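Local coordinates for protein immunoreactive 84kD antigen PG93 (Porphyromonas gingivalis, PDB 5M11) that serves as an essential surface component of the type-IX secretion system and binds calcium and zinc ions, at residues S195-G200 / L209-R214. Sequence-based numbering, arbitrary orientation.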
loop_
_atom_site.group_PDB
_atom_site.type_symbol
_atom_site.label_atom_id
_atom_site.label_comp_id
_atom_site.label_asym_id
_atom_site.label_seq_id
_atom_site.Cartn_x
_atom_site.Cartn_y
_atom_site.Cartn_z
ATOM N N SER A 195 -5.240 -37.232 -0.539
ATOM C CA SER A 195 -3.943 -36.672 -0.908
ATOM C C SER A 195 -4.032 -35.804 -2.170
ATOM O O SER A 195 -3.029 -35.181 -2.529
ATOM C CB SER A 195 -2.927 -37.788 -1.131
ATOM O OG SER A 195 -2.790 -38.580 0.035
ATOM N N VAL A 196 -5.214 -35.761 -2.846
ATOM C CA VAL A 196 -5.385 -35.017 -4.097
ATOM C C VAL A 196 -5.407 -33.528 -3.778
ATOM O O VAL A 196 -6.257 -33.090 -3.000
ATOM C CB VAL A 196 -6.623 -35.447 -4.938
ATOM C CG1 VAL A 196 -6.746 -34.609 -6.212
ATOM C CG2 VAL A 196 -6.601 -36.937 -5.275
ATOM N N THR A 197 -4.452 -32.769 -4.364
ATOM C CA THR A 197 -4.298 -31.324 -4.190
ATOM C C THR A 197 -4.921 -30.554 -5.351
ATOM O O THR A 197 -5.204 -29.352 -5.232
ATOM C CB THR A 197 -2.835 -30.939 -4.064
ATOM O OG1 THR A 197 -2.192 -31.204 -5.295
ATOM C CG2 THR A 197 -2.137 -31.621 -2.931
ATOM N N GLY A 198 -5.099 -31.242 -6.472
ATOM C CA GLY A 198 -5.697 -30.637 -7.647
ATOM C C GLY A 198 -6.212 -31.616 -8.664
ATOM O O GLY A 198 -5.752 -32.744 -8.722
ATOM N N LEU A 199 -7.149 -31.174 -9.493
ATOM C CA LEU A 199 -7.688 -31.981 -10.581
ATOM C C LEU A 199 -8.083 -31.084 -11.774
ATOM O O LEU A 199 -8.414 -29.915 -11.586
ATOM C CB LEU A 199 -8.850 -32.929 -10.163
ATOM C CG LEU A 199 -10.021 -32.384 -9.383
ATOM C CD1 LEU A 199 -11.012 -31.762 -10.270
ATOM C CD2 LEU A 199 -10.725 -33.495 -8.651
ATOM N N GLY A 200 -8.027 -31.651 -12.975
ATOM C CA GLY A 200 -8.380 -30.954 -14.189
ATOM C C GLY A 200 -8.634 -31.941 -15.290
ATOM O O GLY A 200 -8.109 -33.046 -15.240
ATOM N N LEU A 209 -3.713 -34.811 -9.306
ATOM C CA LEU A 209 -2.412 -34.539 -8.726
ATOM C C LEU A 209 -2.472 -34.759 -7.244
ATOM O O LEU A 209 -3.345 -34.197 -6.569
ATOM C CB LEU A 209 -1.931 -33.106 -9.024
ATOM C CG LEU A 209 -0.688 -32.625 -8.298
ATOM C CD1 LEU A 209 0.550 -33.445 -8.686
ATOM C CD2 LEU A 209 -0.479 -31.163 -8.575
ATOM N N LEU A 210 -1.504 -35.546 -6.744
ATOM C CA LEU A 210 -1.357 -35.900 -5.350
ATOM C C LEU A 210 -0.277 -35.054 -4.733
ATOM O O LEU A 210 0.663 -34.647 -5.423
ATOM C CB LEU A 210 -0.999 -37.390 -5.250
ATOM C CG LEU A 210 -2.116 -38.437 -5.231
ATOM C CD1 LEU A 210 -3.142 -38.207 -6.291
ATOM C CD2 LEU A 210 -1.541 -39.794 -5.445
ATOM N N ALA A 211 -0.395 -34.812 -3.418
ATOM C CA ALA A 211 0.563 -34.058 -2.609
ATOM C C ALA A 211 1.975 -34.607 -2.757
ATOM O O ALA A 211 2.904 -33.807 -2.824
ATOM C CB ALA A 211 0.146 -34.080 -1.150
ATOM N N ASP A 212 2.135 -35.957 -2.865
ATOM C CA ASP A 212 3.458 -36.611 -2.990
ATOM C C ASP A 212 4.069 -36.517 -4.415
ATOM O O ASP A 212 5.096 -37.140 -4.673
ATOM C CB ASP A 212 3.395 -38.088 -2.548
ATOM C CG ASP A 212 2.485 -38.955 -3.382
ATOM O OD1 ASP A 212 2.700 -39.032 -4.601
ATOM O OD2 ASP A 212 1.554 -39.559 -2.813
ATOM N N GLY A 213 3.434 -35.778 -5.323
ATOM C CA GLY A 213 3.950 -35.607 -6.673
ATOM C C GLY A 213 3.357 -36.488 -7.749
ATOM O O GLY A 213 3.371 -36.100 -8.916
ATOM N N ARG A 214 2.833 -37.675 -7.394
ATOM C CA ARG A 214 2.244 -38.597 -8.385
ATOM C C ARG A 214 1.100 -37.939 -9.155
ATOM O O ARG A 214 0.482 -37.010 -8.635
ATOM C CB ARG A 214 1.726 -39.866 -7.695
ATOM C CG ARG A 214 2.816 -40.875 -7.364
ATOM C CD ARG A 214 2.236 -42.138 -6.768
ATOM N NE ARG A 214 1.733 -41.881 -5.424
ATOM C CZ ARG A 214 0.848 -42.637 -4.795
ATOM N NH1 ARG A 214 0.358 -43.719 -5.378
ATOM N NH2 ARG A 214 0.446 -42.317 -3.573
#
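A classic beta bulge marks the open end of the hairpin formed by strands 196-202 and 205-210, the first two strands of a four-stranded antiparallel propeller blade. The evidence is that two residues, Thr197 and Gly198, stand opposite the single Leu209, whose O takes a good bond from Thr197 N (2.9 Å) and a weak one from Gly198 N, while Leu209 N returns a bond to Gly198 O (3.0 Å, 162° at the hydrogen). Beyond the bulge, Val196 and Leu210 form a non-hydrogen-bonded pair, and Ala211 N donates to Ser195 O at 2.8 Å.

Thr197 holds OG1 between its own N and carbonyl carbon (chi1 66°); its side chain and that of Leu209 cross obliquely, with Thr197 OG1 alongside Leu209 CG at 3.6 Å and weakly bonded to Leu209 O. Thr197 CG2 lies instead 3.8 Å from Ala211 CB. Val196 and Leu210 also cross obliquely, but touch only near their tips, CG2 to CD1; Leu164 of strand 160-165, in the preceding blade, also packs on Val196.

A type I turn, Leu210 to Gly213, leads into the third strand. Just after it, the Arg214 side chain folds back, with Leu210 CD2 against one guanidinium face, offset toward its rim, and grips Asp212 side-on in a salt bridge, from above the carboxylate plane. Arg214 NH2 meets Asp212 OD2 at 3.1 Å, while Asp212 OD1 accepts from both NE and the backbone N of Arg214, the latter bond closing an Asx turn with 164° at the hydrogen.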